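Local coordinates for manganese-binding protein (Chlamydia trachomatis, PDB 6NSI), which binds ferrous iron, manganese and nickel ions, with a preference for ferrous iron, and delivers them to the membrane permease of an ABC transporter for import, at residues Tyr163-His168 with Glu224-Glu229; Ser155-Lys160 with Thr276-Leu281; Ile195-Leu200 with Met212-Tyr217; Phe98-Ile103 with Phe171-Arg176. All blocks are in the same frame, centred on the assembly; numbering follows the deposited sequence.

Contact 1 (Tyr163-His168 with Glu224-Glu229); sequences YLVTGH and EVVFLE. With FE (Fe (III) ion), chain B.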
# COMPACT_ATOMS: atom_id res chain seq x y z
N TYR A 163 -10.33 -5.76 -14.07
CA TYR A 163 -9.48 -4.78 -14.74
C TYR A 163 -9.61 -3.53 -13.89
O TYR A 163 -10.70 -2.95 -13.81
CB TYR A 163 -9.92 -4.53 -16.19
CG TYR A 163 -9.73 -5.76 -17.05
CD1 TYR A 163 -8.50 -6.04 -17.62
CD2 TYR A 163 -10.78 -6.66 -17.26
CE1 TYR A 163 -8.30 -7.18 -18.40
CE2 TYR A 163 -10.60 -7.81 -18.03
CZ TYR A 163 -9.36 -8.06 -18.60
OH TYR A 163 -9.17 -9.18 -19.35
N LEU A 164 -8.52 -3.16 -13.22
CA LEU A 164 -8.52 -2.17 -12.15
C LEU A 164 -7.86 -0.87 -12.62
O LEU A 164 -6.63 -0.81 -12.76
CB LEU A 164 -7.81 -2.72 -10.91
CG LEU A 164 -7.70 -1.76 -9.71
CD1 LEU A 164 -9.09 -1.29 -9.24
CD2 LEU A 164 -6.93 -2.45 -8.61
N VAL A 165 -8.67 0.16 -12.85
CA VAL A 165 -8.18 1.45 -13.33
C VAL A 165 -8.17 2.41 -12.15
O VAL A 165 -9.22 2.73 -11.59
CB VAL A 165 -9.06 2.00 -14.47
CG1 VAL A 165 -8.51 3.35 -14.95
CG2 VAL A 165 -9.13 1.00 -15.64
N THR A 166 -6.98 2.87 -11.76
CA THR A 166 -6.84 3.75 -10.60
C THR A 166 -6.08 5.02 -10.97
O THR A 166 -5.64 5.21 -12.10
CB THR A 166 -6.11 3.05 -9.46
OG1 THR A 166 -4.75 2.81 -9.86
CG2 THR A 166 -6.81 1.72 -9.12
N GLY A 167 -5.93 5.89 -9.96
CA GLY A 167 -5.29 7.18 -10.18
C GLY A 167 -3.80 7.05 -10.47
O GLY A 167 -3.31 7.63 -11.45
N HIS A 168 -3.06 6.35 -9.59
CA HIS A 168 -1.68 5.99 -9.89
C HIS A 168 -1.48 4.51 -9.62
O HIS A 168 -2.41 3.80 -9.20
CB HIS A 168 -0.65 6.87 -9.13
CG HIS A 168 -0.43 6.54 -7.68
ND1 HIS A 168 -1.41 6.66 -6.72
CD2 HIS A 168 0.72 6.22 -7.02
CE1 HIS A 168 -0.89 6.37 -5.53
NE2 HIS A 168 0.39 6.11 -5.68
N GLU A 224 -16.11 -0.38 -16.91
CA GLU A 224 -17.26 0.50 -16.70
C GLU A 224 -17.05 1.51 -15.58
O GLU A 224 -17.80 2.50 -15.51
CB GLU A 224 -18.52 -0.32 -16.38
CG GLU A 224 -18.88 -1.33 -17.44
CD GLU A 224 -19.89 -2.35 -16.92
OE1 GLU A 224 -20.86 -1.94 -16.25
OE2 GLU A 224 -19.68 -3.56 -17.14
N VAL A 225 -16.06 1.29 -14.72
CA VAL A 225 -15.83 2.15 -13.57
C VAL A 225 -14.33 2.31 -13.35
O VAL A 225 -13.54 1.40 -13.61
CB VAL A 225 -16.55 1.58 -12.32
CG1 VAL A 225 -16.19 0.12 -12.14
CG2 VAL A 225 -16.23 2.41 -11.07
N VAL A 226 -13.94 3.51 -12.90
CA VAL A 226 -12.56 3.82 -12.55
C VAL A 226 -12.55 4.34 -11.12
O VAL A 226 -13.55 4.84 -10.61
CB VAL A 226 -11.96 4.85 -13.53
CG1 VAL A 226 -12.10 4.35 -14.97
CG2 VAL A 226 -12.68 6.19 -13.38
N PHE A 227 -11.39 4.26 -10.46
CA PHE A 227 -11.31 4.51 -9.03
C PHE A 227 -10.43 5.72 -8.72
O PHE A 227 -9.21 5.67 -8.91
CB PHE A 227 -10.77 3.27 -8.30
CG PHE A 227 -11.66 2.06 -8.42
CD1 PHE A 227 -11.58 1.22 -9.53
CD2 PHE A 227 -12.59 1.77 -7.41
CE1 PHE A 227 -12.39 0.08 -9.63
CE2 PHE A 227 -13.42 0.62 -7.51
CZ PHE A 227 -13.32 -0.21 -8.61
N LEU A 228 -11.04 6.76 -8.18
CA LEU A 228 -10.32 7.88 -7.58
C LEU A 228 -9.62 7.43 -6.30
O LEU A 228 -10.06 6.49 -5.64
CB LEU A 228 -11.28 9.01 -7.23
CG LEU A 228 -12.07 9.54 -8.42
CD1 LEU A 228 -13.25 10.38 -7.94
CD2 LEU A 228 -11.15 10.38 -9.26
N GLU A 229 -8.54 8.13 -5.95
CA GLU A 229 -7.82 7.90 -4.70
C GLU A 229 -7.84 9.15 -3.85
O GLU A 229 -7.69 10.27 -4.35
CB GLU A 229 -6.35 7.48 -4.94
CG GLU A 229 -6.20 6.24 -5.81
CD GLU A 229 -4.83 6.15 -6.46
OE1 GLU A 229 -3.86 6.72 -5.90
OE2 GLU A 229 -4.73 5.51 -7.54
FE FE B . 1.92 5.62 -4.11
O HOH W 1 -11.48 -0.43 -12.97

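Contact 2 (Ser155-Lys160 with Thr276-Leu281); sequences STIPEK and TITEEL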
# COMPACT_ATOMS: atom_id res chain seq x y z
N SER A 155 -12.59 -12.75 -5.41
CA SER A 155 -12.81 -13.84 -6.36
C SER A 155 -14.22 -13.85 -6.93
O SER A 155 -14.45 -14.54 -7.93
CB SER A 155 -12.53 -15.17 -5.69
OG SER A 155 -11.15 -15.42 -5.75
N THR A 156 -15.16 -13.11 -6.33
CA THR A 156 -16.52 -13.06 -6.84
C THR A 156 -16.68 -12.05 -7.98
O THR A 156 -17.72 -12.04 -8.66
CB THR A 156 -17.51 -12.73 -5.70
OG1 THR A 156 -17.33 -11.37 -5.28
CG2 THR A 156 -17.29 -13.66 -4.48
N ILE A 157 -15.70 -11.18 -8.19
CA ILE A 157 -15.70 -10.28 -9.34
C ILE A 157 -15.70 -11.12 -10.61
O ILE A 157 -14.77 -11.91 -10.80
CB ILE A 157 -14.47 -9.36 -9.31
CG1 ILE A 157 -14.50 -8.47 -8.08
CG2 ILE A 157 -14.37 -8.55 -10.65
CD1 ILE A 157 -13.23 -7.65 -7.90
N PRO A 158 -16.70 -10.99 -11.48
CA PRO A 158 -16.66 -11.70 -12.77
C PRO A 158 -15.33 -11.46 -13.47
O PRO A 158 -14.83 -10.33 -13.52
CB PRO A 158 -17.83 -11.10 -13.56
CG PRO A 158 -18.75 -10.55 -12.51
CD PRO A 158 -17.87 -10.09 -11.38
N GLU A 159 -14.75 -12.53 -14.01
CA GLU A 159 -13.45 -12.44 -14.67
C GLU A 159 -13.44 -11.37 -15.76
O GLU A 159 -12.42 -10.71 -15.98
CB GLU A 159 -13.06 -13.80 -15.24
CG GLU A 159 -11.71 -13.82 -15.92
CD GLU A 159 -11.40 -15.16 -16.59
OE1 GLU A 159 -12.33 -15.77 -17.19
OE2 GLU A 159 -10.23 -15.60 -16.50
N LYS A 160 -14.55 -11.20 -16.49
CA LYS A 160 -14.60 -10.16 -17.52
C LYS A 160 -14.46 -8.75 -16.94
O LYS A 160 -14.23 -7.80 -17.71
CB LYS A 160 -15.92 -10.27 -18.31
CG LYS A 160 -17.16 -9.88 -17.49
CD LYS A 160 -18.43 -9.71 -18.32
CE LYS A 160 -19.54 -9.12 -17.45
NZ LYS A 160 -20.91 -9.32 -17.99
N THR A 276 -14.98 -1.72 -1.70
CA THR A 276 -15.18 -0.82 -2.82
C THR A 276 -14.87 -1.50 -4.15
O THR A 276 -15.69 -1.49 -5.08
CB THR A 276 -14.33 0.44 -2.61
OG1 THR A 276 -14.73 1.06 -1.38
CG2 THR A 276 -14.50 1.46 -3.78
N ILE A 277 -13.70 -2.13 -4.26
CA ILE A 277 -13.34 -2.74 -5.54
C ILE A 277 -14.27 -3.91 -5.87
O ILE A 277 -14.74 -4.04 -7.01
CB ILE A 277 -11.86 -3.17 -5.50
CG1 ILE A 277 -10.99 -1.90 -5.45
CG2 ILE A 277 -11.48 -4.10 -6.71
CD1 ILE A 277 -9.52 -2.17 -5.38
N THR A 278 -14.59 -4.75 -4.88
CA THR A 278 -15.47 -5.90 -5.13
C THR A 278 -16.84 -5.44 -5.61
O THR A 278 -17.36 -5.94 -6.61
CB THR A 278 -15.59 -6.77 -3.87
OG1 THR A 278 -14.29 -7.19 -3.45
CG2 THR A 278 -16.44 -8.02 -4.14
N GLU A 279 -17.44 -4.47 -4.90
CA GLU A 279 -18.81 -4.07 -5.25
C GLU A 279 -18.85 -3.39 -6.62
O GLU A 279 -19.76 -3.65 -7.42
CB GLU A 279 -19.38 -3.13 -4.18
CG GLU A 279 -19.97 -3.85 -2.99
CD GLU A 279 -20.43 -2.89 -1.90
OE1 GLU A 279 -20.37 -1.65 -2.12
OE2 GLU A 279 -20.84 -3.38 -0.82
N GLU A 280 -17.89 -2.50 -6.90
CA GLU A 280 -17.98 -1.73 -8.13
C GLU A 280 -17.67 -2.57 -9.36
O GLU A 280 -18.21 -2.29 -10.44
CB GLU A 280 -17.04 -0.52 -8.07
CG GLU A 280 -17.43 0.50 -7.00
CD GLU A 280 -18.50 1.48 -7.45
OE1 GLU A 280 -18.65 2.54 -6.80
OE2 GLU A 280 -19.21 1.18 -8.45
N LEU A 281 -16.82 -3.59 -9.23
CA LEU A 281 -16.50 -4.50 -10.33
C LEU A 281 -17.47 -5.68 -10.44
O LEU A 281 -17.27 -6.57 -11.29
CB LEU A 281 -15.06 -5.00 -10.21
CG LEU A 281 -14.06 -3.83 -10.40
CD1 LEU A 281 -12.64 -4.33 -10.39
CD2 LEU A 281 -14.34 -3.10 -11.68

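Contact 3 (Ile195-Leu200 with Met212-Tyr217); sequences ISPEGL and MRVVEY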
# COMPACT_ATOMS: atom_id res chain seq x y z
N ILE A 195 -4.21 -0.61 -14.60
CA ILE A 195 -3.62 0.51 -15.35
C ILE A 195 -3.94 1.80 -14.61
O ILE A 195 -4.91 1.88 -13.83
CB ILE A 195 -4.12 0.58 -16.82
CG1 ILE A 195 -3.14 1.38 -17.68
CG2 ILE A 195 -5.50 1.22 -16.88
CD1 ILE A 195 -3.41 1.30 -19.17
N SER A 196 -3.14 2.84 -14.85
CA SER A 196 -3.33 4.14 -14.22
C SER A 196 -2.60 5.16 -15.06
O SER A 196 -1.56 4.84 -15.66
CB SER A 196 -2.82 4.15 -12.76
OG SER A 196 -1.44 3.84 -12.68
N PRO A 197 -3.12 6.39 -15.17
CA PRO A 197 -2.42 7.41 -15.98
C PRO A 197 -1.14 7.88 -15.33
O PRO A 197 -0.19 8.26 -16.03
CB PRO A 197 -3.46 8.53 -16.11
CG PRO A 197 -4.33 8.39 -14.90
CD PRO A 197 -4.34 6.90 -14.52
N GLU A 198 -1.07 7.86 -14.01
CA GLU A 198 0.13 8.20 -13.26
C GLU A 198 0.89 6.92 -12.89
O GLU A 198 0.28 5.87 -12.67
CB GLU A 198 -0.26 8.98 -12.00
CG GLU A 198 0.92 9.41 -11.11
CD GLU A 198 1.82 10.41 -11.80
OE1 GLU A 198 2.70 9.98 -12.59
OE2 GLU A 198 1.64 11.63 -11.55
N GLY A 199 2.22 7.02 -12.81
CA GLY A 199 3.07 5.89 -12.49
C GLY A 199 3.14 5.60 -11.00
O GLY A 199 2.17 5.79 -10.25
N LEU A 200 4.29 5.17 -10.48
CA LEU A 200 4.44 4.81 -9.04
C LEU A 200 4.38 5.99 -8.05
O LEU A 200 4.01 5.78 -6.92
CB LEU A 200 5.76 4.05 -8.86
CG LEU A 200 5.86 2.66 -9.49
CD1 LEU A 200 7.25 2.10 -9.36
CD2 LEU A 200 4.86 1.70 -8.91
N MET A 212 -4.57 8.95 -23.15
CA MET A 212 -4.98 8.14 -24.29
C MET A 212 -4.77 6.66 -24.00
O MET A 212 -5.62 5.83 -24.33
CB MET A 212 -4.20 8.55 -25.53
CG MET A 212 -4.61 7.72 -26.77
SD MET A 212 -3.48 6.33 -27.10
CE MET A 212 -1.92 7.24 -27.26
N ARG A 213 -3.61 6.32 -23.42
CA ARG A 213 -3.32 4.95 -23.03
C ARG A 213 -4.45 4.36 -22.18
O ARG A 213 -4.96 3.27 -22.46
CB ARG A 213 -1.99 4.94 -22.28
CG ARG A 213 -1.53 3.61 -21.77
CD ARG A 213 -0.07 3.72 -21.32
NE ARG A 213 0.16 4.83 -20.39
CZ ARG A 213 -0.08 4.78 -19.08
NH1 ARG A 213 -0.58 3.68 -18.54
NH2 ARG A 213 0.16 5.83 -18.30
N VAL A 214 -4.89 5.10 -21.15
CA VAL A 214 -5.92 4.58 -20.25
C VAL A 214 -7.29 4.54 -20.94
O VAL A 214 -8.08 3.59 -20.74
CB VAL A 214 -5.95 5.40 -18.94
CG1 VAL A 214 -7.02 4.87 -17.98
CG2 VAL A 214 -4.61 5.37 -18.27
N VAL A 215 -7.58 5.54 -21.78
CA VAL A 215 -8.84 5.54 -22.54
C VAL A 215 -8.94 4.31 -23.44
O VAL A 215 -9.98 3.63 -23.51
CB VAL A 215 -8.98 6.86 -23.33
CG1 VAL A 215 -10.06 6.75 -24.41
CG2 VAL A 215 -9.28 8.01 -22.37
N GLU A 216 -7.86 3.99 -24.16
CA GLU A 216 -7.89 2.82 -25.04
C GLU A 216 -7.99 1.53 -24.23
O GLU A 216 -8.68 0.58 -24.64
CB GLU A 216 -6.66 2.82 -25.93
CG GLU A 216 -6.61 3.98 -26.93
CD GLU A 216 -5.55 3.80 -28.02
OE1 GLU A 216 -4.44 3.31 -27.72
OE2 GLU A 216 -5.82 4.17 -29.17
N TYR A 217 -7.31 1.47 -23.09
CA TYR A 217 -7.45 0.31 -22.20
C TYR A 217 -8.89 0.15 -21.73
O TYR A 217 -9.42 -0.97 -21.70
CB TYR A 217 -6.51 0.48 -21.00
CG TYR A 217 -6.55 -0.60 -19.93
CD1 TYR A 217 -7.51 -0.57 -18.92
CD2 TYR A 217 -5.57 -1.58 -19.87
CE1 TYR A 217 -7.51 -1.52 -17.88
CE2 TYR A 217 -5.56 -2.55 -18.84
CZ TYR A 217 -6.54 -2.51 -17.85
OH TYR A 217 -6.55 -3.44 -16.81
O HOH W 2 -0.26 2.06 -15.99

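Contact 4 (Phe98-Ile103 with Phe171-Arg176); sequences FPDPHI and FSYFTR. With FE (Fe (III) ion), chain B.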
# COMPACT_ATOMS: atom_id res chain seq x y z
N PHE A 98 12.29 1.67 -11.62
CA PHE A 98 12.16 2.04 -10.21
C PHE A 98 11.40 0.95 -9.46
O PHE A 98 10.50 0.31 -10.03
CB PHE A 98 11.44 3.38 -10.04
CG PHE A 98 12.22 4.56 -10.58
CD1 PHE A 98 13.14 5.22 -9.78
CD2 PHE A 98 12.03 5.00 -11.88
CE1 PHE A 98 13.86 6.30 -10.27
CE2 PHE A 98 12.74 6.09 -12.38
CZ PHE A 98 13.66 6.73 -11.57
N PRO A 99 11.72 0.69 -8.19
CA PRO A 99 11.01 -0.35 -7.45
C PRO A 99 9.61 0.11 -7.06
O PRO A 99 9.36 1.31 -6.84
CB PRO A 99 11.88 -0.57 -6.21
CG PRO A 99 12.51 0.77 -5.98
CD PRO A 99 12.71 1.39 -7.35
N ASP A 100 8.70 -0.85 -6.98
CA ASP A 100 7.33 -0.56 -6.58
C ASP A 100 7.21 -0.73 -5.07
O ASP A 100 7.26 -1.88 -4.58
CB ASP A 100 6.35 -1.48 -7.30
CG ASP A 100 4.91 -1.12 -7.04
OD1 ASP A 100 4.64 -0.43 -6.03
OD2 ASP A 100 4.03 -1.50 -7.86
N PRO A 101 7.00 0.35 -4.32
CA PRO A 101 6.98 0.25 -2.85
C PRO A 101 5.66 -0.22 -2.24
O PRO A 101 5.62 -0.46 -1.03
CB PRO A 101 7.28 1.68 -2.41
CG PRO A 101 6.63 2.50 -3.49
CD PRO A 101 6.87 1.74 -4.77
N HIS A 102 4.60 -0.38 -3.04
CA HIS A 102 3.25 -0.48 -2.49
C HIS A 102 2.89 -1.88 -2.01
O HIS A 102 1.82 -2.40 -2.38
CB HIS A 102 2.22 -0.02 -3.52
CG HIS A 102 2.46 1.37 -4.02
ND1 HIS A 102 3.22 1.65 -5.13
CD2 HIS A 102 2.03 2.57 -3.55
CE1 HIS A 102 3.26 2.96 -5.33
NE2 HIS A 102 2.53 3.54 -4.39
N ILE A 103 3.73 -2.50 -1.18
CA ILE A 103 3.46 -3.88 -0.77
C ILE A 103 2.37 -4.01 0.28
O ILE A 103 1.89 -5.13 0.53
CB ILE A 103 4.75 -4.56 -0.26
CG1 ILE A 103 5.38 -3.75 0.89
CG2 ILE A 103 5.75 -4.77 -1.41
CD1 ILE A 103 6.60 -4.43 1.58
N PHE A 171 -1.63 -0.28 -6.88
CA PHE A 171 -2.32 -1.54 -6.64
C PHE A 171 -1.77 -2.69 -7.49
O PHE A 171 -2.48 -3.67 -7.74
CB PHE A 171 -3.82 -1.36 -6.85
CG PHE A 171 -4.43 -0.32 -5.93
CD1 PHE A 171 -4.54 1.01 -6.32
CD2 PHE A 171 -4.88 -0.68 -4.66
CE1 PHE A 171 -5.10 1.96 -5.47
CE2 PHE A 171 -5.44 0.27 -3.79
CZ PHE A 171 -5.56 1.59 -4.20
N SER A 172 -0.51 -2.59 -7.93
CA SER A 172 0.05 -3.70 -8.71
C SER A 172 0.16 -4.98 -7.87
O SER A 172 -0.15 -6.07 -8.37
CB SER A 172 1.41 -3.32 -9.29
OG SER A 172 1.23 -2.49 -10.43
N TYR A 173 0.62 -4.88 -6.62
CA TYR A 173 0.69 -6.08 -5.78
C TYR A 173 -0.69 -6.65 -5.51
O TYR A 173 -0.91 -7.87 -5.58
CB TYR A 173 1.41 -5.77 -4.47
CG TYR A 173 2.87 -5.44 -4.67
CD1 TYR A 173 3.29 -4.11 -4.74
CD2 TYR A 173 3.82 -6.44 -4.79
CE1 TYR A 173 4.63 -3.80 -4.92
CE2 TYR A 173 5.15 -6.14 -4.99
CZ TYR A 173 5.55 -4.82 -5.04
OH TYR A 173 6.89 -4.52 -5.23
N PHE A 174 -1.63 -5.78 -5.14
CA PHE A 174 -3.03 -6.14 -4.96
C PHE A 174 -3.56 -6.90 -6.17
O PHE A 174 -4.20 -7.96 -6.04
CB PHE A 174 -3.81 -4.83 -4.73
CG PHE A 174 -5.29 -5.00 -4.49
CD1 PHE A 174 -6.18 -5.08 -5.56
CD2 PHE A 174 -5.78 -5.02 -3.19
CE1 PHE A 174 -7.53 -5.22 -5.33
CE2 PHE A 174 -7.13 -5.17 -2.95
CZ PHE A 174 -8.02 -5.25 -4.02
N THR A 175 -3.31 -6.36 -7.36
CA THR A 175 -3.85 -6.92 -8.59
C THR A 175 -3.25 -8.29 -8.88
O THR A 175 -3.95 -9.22 -9.30
CB THR A 175 -3.56 -5.97 -9.75
OG1 THR A 175 -4.25 -4.71 -9.54
CG2 THR A 175 -3.96 -6.61 -11.08
N ARG A 176 -1.93 -8.41 -8.71
CA ARG A 176 -1.24 -9.67 -8.95
C ARG A 176 -1.73 -10.77 -8.00
O ARG A 176 -1.93 -11.92 -8.41
CB ARG A 176 0.28 -9.45 -8.81
CG ARG A 176 1.17 -10.61 -9.32
CD ARG A 176 2.67 -10.36 -9.01
NE ARG A 176 2.92 -10.24 -7.57
CZ ARG A 176 4.13 -10.10 -7.01
NH1 ARG A 176 5.23 -10.06 -7.77
NH2 ARG A 176 4.25 -10.01 -5.68
FE FE B . 1.92 5.62 -4.11
O HOH W 3 0.19 -2.42 -4.68

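Contact 1 (Tyr163-His168 with Glu224-Glu229)
From Leu164 to His168 and from Val226 to Glu229 the backbones run in the same general sense, 40° apart end to end, with Phe227 N donating to Val165 O at 2.9 Å. Each short strand pairs with its own partner, Leu164 and Thr166 with Ile195 and Val226 with Arg251, and the two lie alongside in a way consistent with the central parallel β-sheet of the C-terminal lobe. Toward their starts a water bridges them, accepting from Val165 N and donating to Tyr163 O and Val225 O. CG1 of Val165 meets CG1 of Val226, while CD1 of Leu164 touches CD1 of Phe227 at 3.5 Å, the latter two side chains crossing at about a right angle.

Beyond the strands the chemistry turns polar. Glu229, with CG anti to the carbonyl carbon (chi1 -57°) and the chain extended beyond it, takes two N-H groups of His168. Glu229 OE2 accepts from His168 N at 2.8 Å; Glu229 OE1 offers its syn lone pair to His168 ND1, in the imidazole plane, at 2.6 Å. Ring and carboxylate are turned 45° against each other, and OE1 is also hydrogen-bonded to Ser259. Such a carboxylate behind a liganding histidine fixes the ring's rotation and would tend to make it a stronger electron donor. Thr166 OG1 donates to His168 O at 2.6 Å. On the far side of the imidazole, His168 NE2 binds the iron at 2.2 Å.

Contact 2 (Ser155-Lys160 with Thr276-Leu281)
Pro158 supplies the one ring of this contact, there being no aromatic ring among the touching residues, and it meets the other segment through CD, which lies 3.6 Å from the carbonyl O of Leu281; most of the rest is aliphatic. The site is a loop-to-helix-end packing in a two-lobed α/β metal-binding protein: the turn that leaves long helix 129-154 for strand 164-165 lies against the last turn of helix 266-280.

Ile157 carries most of it, and both of its branches meet Leu281. With CG1 anti to the carbonyl carbon (chi1 -63°) and CG2 anti to the backbone N, the residue spreads over the turn. Ile157 CG2 sits 3.6 Å from Leu281 CB, the two side chains running obliquely past each other. Ile157 CD1 goes on to Thr278 CA at 4.0 Å and to CG2 of Ile277 at 4.1 Å, so it lies across the backbone as much as against side chains. No hydrogen bond joins the two segments, and the Leu281 carbonyl is instead taken by Asn161 ND2.

Beside this apolar patch two threonines cross at about a right angle, their hydroxyls engaged with other partners: Thr278 OG1 with Val274 O, its own helix's preceding turn, and Thr156 OG1 with Ser153 O and Thr284 N. What remains between them is a methyl packed on a hydroxyl oxygen, Thr278 CG2 lying 3.6 Å from Thr156 OG1.

Contact 3 (Ile195-Leu200 with Met212-Tyr217)
Ile195 lies over one face of the Tyr217 ring, its CG2 3.6 Å from the ring centroid and 20° off the normal in a CH-pi contact displaced toward the rim. The two side chains slide past each other in opposite directions, which brings Ile195 CD1 back to Tyr217 CB at 3.7 Å. Along the same helix face Val214 presents its methyls, CG2 to Pro197 N at 3.6 Å and CG1 to CG2 of Ile195. The third helix residue, Arg213, has a chain that bends at chi3 (52°), which places NE. Its guanidinium is set by bonds to the loop: Arg213 NH1 donates to Ser196 O at 3.3 Å from above the carbonyl plane, and Arg213 NH2 makes a weak bond to the same oxygen.

A second shell sets these groups in place. Asp210, one helical turn earlier, forms a salt bridge with Arg213 NH2, and the Tyr217 hydroxyl is hydrogen-bonded to Ser192 O. A water accepts from Ser196 N at 3.2 Å and, weakly, from Arg213 NH1. Within the loop, Ser196 OG donates to Glu198 O at 2.7 Å, and Glu198 OE1 accepts from Gly199 N through its anti lone pair, consistent with a role in shaping the turn as it leaves the strand. Together the segments form part of a β-α unit in which helix 208-221 folds back against the end of strand 194-195, and Val165 of strand 164-165 touches Ile195, Val214 and Tyr217.

The arginine spans Asp210 and the Ser196 carbonyl, so its charge is probably shared between helix and loop, beside an apolar contact of Ile195, Pro197, Val214 and Tyr217.

Contact 4 (Phe98-Ile103 with Phe171-Arg176)
Tyr173 and Asp100 are joined by a hydrogen bond: the phenol OH of Tyr173 donates to the backbone O of Asp100 at 2.7 Å, in the carbonyl plane and on a lone pair. The same OH is also bonded to Leu93 N, so two backbone groups hold the tip of the ring. A water forms a second link, donating to His102 O at 2.8 Å and accepting from Tyr173 N near the start of the helix.

Packing contacts flank the ring. Ile103 CG2 sits over one face, 3.8 Å from the centroid of the Tyr173 ring and displaced toward the rim, a CH-pi contact made by two side chains lying side by side and pointing the same way. Asp100 slides past the tyrosine in the opposite direction; its CG, anti to the backbone N (chi1 -173°), lies 3.4 Å from Tyr173 CE1, with the carboxylate plane turned 60° from the ring. Asp100 OD2 also rests on Ser172 CB.

Further hydrogen bonds and the metal bond follow from that carboxylate. Asp100 OD1 accepts from His102 N in an Asx turn and from His102 ND1 at 2.7 Å, the two donors coming from opposite faces of the carboxylate plane. This orients the imidazole, and His102 NE2 binds the iron at 2.2 Å. Tyr173 is thus a likely outer-shell support, gripping the backbone and flanking the side chain of Asp100; His36, His168 and Asp260 complete the protein part of the site.

In the fold, the loop after strand 98-99 leans on the first turn of helix 172-178. That helix is backed in turn by Leu164 of strand 164-165, Cys194 of strand 194-195, and helix 266-280, where Phe174 meets Val274 and Ile277.

Overall arrangement
Contacts 1 and 4 each touch all the others. The centre of contact 1 is about 9 Å from that of contact 3, 13 Å from contact 2 and 15 Å from contact 4. Strand 164-165 pairs with strand 194-195, tying contacts 1 and 3 together, while Phe227 and Val225 pack on helix 266-280 of contact 2. Contact 4 meets contact 3 through Leu200 and contact 2 where Phe174 packs on Ile277; contacts 2 and 3 do not touch. Along the chain, contact 3 nests within the loop closed by contact 1, itself nested within that of contact 2; contact 4 crosses both. Contacts 1 and 4 each deliver a histidine to the iron, so distant segments converge on one metal site between the two lobes.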